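Side-chain contacts in 5-carboxymethyl-2-hydroxymuconate delta-isomerase (Mycobacterium smegmatis, PDB 4PFZ), which probably acts as a metal-dependent enzyme of the fumarylacetoacetate hydrolase family, with isomerase or acetylpyruvate hydrolase activity: residues V143-R146 with D147-R150; I203-L206 with V207-S211. One frame throughout, in Å; residues are numbered along the deposited sequence. Where two conformers were deposited one is given.

Interaction 1: V143-R146 with D147-R150; sequences VSAR and DQQR
The carbonyl oxygen of Arg-146 is approached twice by Arg-150: the backbone N of Arg-150 gives it a hydrogen bond, 3.2 Å from N to O, and the guanidinium of the same residue folds back so that this oxygen lies 3.4 Å above its plane, toward the rim. The oxygen thus faces the flat side of the cation, consistent with an electrostatic attraction. This is the first turn of helix 146-152, entered directly from strand 134-145 in the fumarylacetoacetate hydrolase-type domain. Ala-145 holds the N-cap position, and its carbonyl oxygen accepts the N-H of Gln-149 at 3.2 Å (N-H...O angle 156°). On one flank Gln-149 and Arg-146 run side by side in the same direction. Gln-149 OE1 comes within 2.9 Å of Arg-146 NE, obliquely to a guanidinium turned 32° from the amide plane; bends at chi2 and chi3 curl the arginine chain, bringing its CD against OE1 as well. Gln-148 stretches out roughly at right angles to Gln-149, passing its amide carbon CD 3.7 Å from the methyl CB of Ala-145 before OE1 reaches a hydrogen bond with His-161. Ser-144 OG is held by hydrogen bonds to Asp-142 O and Lys-159 NZ. Asp-147 OD2 takes the backbone N-H of Asp-106. With chi1 at 49°, the carboxylate of Asp-147 sits between its own backbone N and carbonyl carbon and is turned back over the start of the helix, where the buried OD1, with no polar partner in the model, lies 3.6 Å from Ala-145 CB.

Interaction 2: I203-L206 with V207-S211; sequences IGRL and VEWTS
Glu-208 leaves the helix with its CB beside two carbonyl oxygens of the preceding turn, 3.3 Å from Gly-204 O and slightly farther from Arg-205 O. CG lies opposite the backbone N (chi1 178°) and the chain runs on extended, which carries the carboxylate across to the end of Arg-205 at a slant. There CD faces Arg-205 NH1 at 3.8 Å, and OE2 closes a salt bridge to that nitrogen at 2.7 Å. NH1 meets OE2 on its anti side, the N-H...O angle is a bent 131°, and the carboxylate and guanidinium planes are nearly perpendicular; OE2 also brushes CD of the arginine. The other oxygen, OE1, accepts the backbone N-H of Ala-127. Both residues belong to helix 203-213 of the fumarylacetoacetate hydrolase-type domain, which rests Ile-203 and Val-207 on Ile-116 and Ile-134 of strands 108-118 and 134-145. One turn on from Arg-205, Trp-209 places CE3 over a face of the guanidinium, 3.6 Å from NH2, with ring and guanidinium planes 75° apart. The guanidinium is therefore met at its edge by the acid and over a face by the indole, while Arg-157 of the second subunit packs on Trp-209. Farther round the helix, Leu-206 O is gripped from opposite faces of its plane by Thr-210 N at 2.9 Å and Thr-210 OG1 at 2.8 Å. Ser-211 repeats the pattern on Val-207 O, to which its OG donates at 2.6 Å while its backbone N bonds from the opposite face.

How the interactions relate
Interaction 1 comes first along the chain and interaction 2 follows in series, both in the fumarylacetoacetate hydrolase-type domain. Their centres are about 25 Å apart and their nearest atoms about 16 Å, so they do not touch. Strand 134-145 links the two: residues 143-146 include its last residues, which pass into helix 146-152, whereas helix 203-213 packs on Ile-134 and Tyr-137 nearer its start. Strand 108-118 is likewise shared, contacting interaction 1 through Val-108 and His-109 and interaction 2 through Ile-116. Arg-157 adds a tie through the dimer: it touches Gln-148 within its own chain, while Arg-157 of the second subunit packs on Trp-209.

Interaction 1: V143-R146 with D147-R150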
# COMPACT_ATOMS: atom_id res chain seq x y z
N VAL B 143 2.71 -4.02 -14.21
CA VAL B 143 2.08 -5.21 -14.79
C VAL B 143 0.61 -5.25 -14.37
O VAL B 143 0.29 -5.04 -13.19
CB VAL B 143 2.79 -6.52 -14.37
CG1 VAL B 143 2.15 -7.71 -15.02
CG2 VAL B 143 4.27 -6.47 -14.76
N SER B 144 -0.27 -5.53 -15.33
CA SER B 144 -1.69 -5.29 -15.12
C SER B 144 -2.55 -6.37 -15.74
O SER B 144 -2.46 -6.62 -16.92
CB SER B 144 -2.07 -3.92 -15.71
OG SER B 144 -1.28 -2.87 -15.16
N ALA B 145 -3.35 -7.05 -14.92
CA ALA B 145 -4.33 -8.00 -15.48
C ALA B 145 -5.54 -7.22 -15.97
O ALA B 145 -6.39 -6.83 -15.18
CB ALA B 145 -4.73 -9.04 -14.44
N ARG B 146 -5.62 -6.97 -17.28
CA ARG B 146 -6.63 -6.05 -17.82
C ARG B 146 -8.07 -6.52 -17.61
O ARG B 146 -8.97 -5.70 -17.46
CB ARG B 146 -6.41 -5.80 -19.31
CG ARG B 146 -5.04 -5.26 -19.70
CD ARG B 146 -4.66 -4.03 -18.89
NE ARG B 146 -5.69 -2.99 -18.91
CZ ARG B 146 -5.77 -2.04 -19.84
NH1 ARG B 146 -4.90 -2.00 -20.85
NH2 ARG B 146 -6.73 -1.13 -19.77
N ASP B 147 -8.30 -7.83 -17.62
CA ASP B 147 -9.64 -8.35 -17.41
C ASP B 147 -10.16 -8.01 -16.01
O ASP B 147 -11.32 -7.62 -15.83
CB ASP B 147 -9.68 -9.87 -17.64
CG ASP B 147 -8.57 -10.62 -16.89
OD1 ASP B 147 -7.52 -10.00 -16.58
OD2 ASP B 147 -8.73 -11.83 -16.64
N GLN B 148 -9.28 -8.17 -15.03
CA GLN B 148 -9.61 -7.89 -13.63
C GLN B 148 -9.85 -6.41 -13.40
O GLN B 148 -10.68 -6.03 -12.58
CB GLN B 148 -8.50 -8.40 -12.70
CG GLN B 148 -8.29 -9.89 -12.83
CD GLN B 148 -7.17 -10.42 -11.96
OE1 GLN B 148 -6.53 -9.68 -11.21
NE2 GLN B 148 -6.92 -11.73 -12.06
N GLN B 149 -9.10 -5.58 -14.12
CA GLN B 149 -9.32 -4.14 -14.08
C GLN B 149 -10.76 -3.82 -14.45
O GLN B 149 -11.45 -3.09 -13.75
CB GLN B 149 -8.35 -3.43 -15.04
CG GLN B 149 -7.35 -2.55 -14.34
CD GLN B 149 -6.44 -1.81 -15.31
OE1 GLN B 149 -5.65 -2.43 -16.03
NE2 GLN B 149 -6.55 -0.49 -15.34
N ARG B 150 -11.23 -4.40 -15.55
CA ARG B 150 -12.57 -4.10 -16.04
C ARG B 150 -13.67 -4.65 -15.13
O ARG B 150 -14.71 -4.02 -14.95
CB ARG B 150 -12.74 -4.63 -17.46
CG ARG B 150 -12.86 -3.53 -18.51
CD ARG B 150 -13.06 -4.09 -19.91
NE ARG B 150 -11.80 -4.20 -20.64
CZ ARG B 150 -11.02 -5.28 -20.64
NH1 ARG B 150 -9.89 -5.28 -21.33
NH2 ARG B 150 -11.38 -6.36 -19.95

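Interaction 2: I203-L206 with V207-S211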
# COMPACT_ATOMS: atom_id res chain seq x y z
N ILE B 203 7.21 15.39 -13.11
CA ILE B 203 7.71 14.76 -11.89
C ILE B 203 7.33 15.55 -10.64
O ILE B 203 6.89 14.99 -9.62
CB ILE B 203 9.24 14.60 -11.95
CG1 ILE B 203 9.61 13.66 -13.08
CG2 ILE B 203 9.78 14.10 -10.63
CD1 ILE B 203 8.82 12.38 -13.09
N GLY B 204 7.49 16.87 -10.71
CA GLY B 204 7.19 17.72 -9.58
C GLY B 204 5.71 17.78 -9.27
O GLY B 204 5.33 17.80 -8.10
N ARG B 205 4.88 17.81 -10.31
CA ARG B 205 3.43 17.82 -10.14
C ARG B 205 2.97 16.53 -9.48
O ARG B 205 2.11 16.55 -8.60
CB ARG B 205 2.71 18.00 -11.48
CG ARG B 205 1.19 17.86 -11.40
CD ARG B 205 0.59 18.82 -10.38
NE ARG B 205 -0.86 18.97 -10.53
CZ ARG B 205 -1.66 19.43 -9.58
NH1 ARG B 205 -1.17 19.77 -8.39
NH2 ARG B 205 -2.97 19.53 -9.80
N LEU B 206 3.54 15.41 -9.89
CA LEU B 206 3.16 14.13 -9.32
C LEU B 206 3.53 14.04 -7.84
O LEU B 206 2.75 13.55 -7.03
CB LEU B 206 3.81 12.97 -10.09
CG LEU B 206 3.20 12.68 -11.47
CD1 LEU B 206 3.96 11.57 -12.19
CD2 LEU B 206 1.72 12.32 -11.35
N VAL B 207 4.73 14.52 -7.50
CA VAL B 207 5.18 14.52 -6.11
C VAL B 207 4.35 15.50 -5.28
O VAL B 207 4.01 15.23 -4.13
CB VAL B 207 6.68 14.88 -6.00
CG1 VAL B 207 7.10 15.00 -4.55
CG2 VAL B 207 7.51 13.81 -6.70
N GLU B 208 4.03 16.64 -5.87
CA GLU B 208 3.14 17.60 -5.23
C GLU B 208 1.74 17.00 -4.97
O GLU B 208 1.21 17.12 -3.87
CB GLU B 208 3.01 18.86 -6.08
CG GLU B 208 2.06 19.89 -5.51
CD GLU B 208 1.88 21.06 -6.45
OE1 GLU B 208 2.53 22.10 -6.23
OE2 GLU B 208 1.09 20.92 -7.42
N TRP B 209 1.16 16.38 -5.98
CA TRP B 209 -0.17 15.79 -5.86
C TRP B 209 -0.19 14.68 -4.82
O TRP B 209 -1.10 14.60 -3.99
CB TRP B 209 -0.65 15.24 -7.21
CG TRP B 209 -2.07 14.73 -7.19
CD1 TRP B 209 -2.47 13.42 -7.08
CD2 TRP B 209 -3.26 15.51 -7.29
NE1 TRP B 209 -3.84 13.35 -7.12
CE2 TRP B 209 -4.35 14.62 -7.25
CE3 TRP B 209 -3.52 16.87 -7.42
CZ2 TRP B 209 -5.68 15.05 -7.32
CZ3 TRP B 209 -4.83 17.30 -7.49
CH2 TRP B 209 -5.90 16.39 -7.44
N THR B 210 0.84 13.84 -4.84
CA THR B 210 0.88 12.66 -4.00
C THR B 210 1.19 13.00 -2.55
O THR B 210 0.55 12.47 -1.64
CB THR B 210 1.91 11.64 -4.50
OG1 THR B 210 1.60 11.31 -5.86
CG2 THR B 210 1.85 10.35 -3.65
N SER B 211 2.14 13.90 -2.33
CA SER B 211 2.48 14.29 -0.96
C SER B 211 1.44 15.23 -0.33
O SER B 211 1.49 15.46 0.87
CB SER B 211 3.86 14.94 -0.92
OG SER B 211 3.88 16.15 -1.66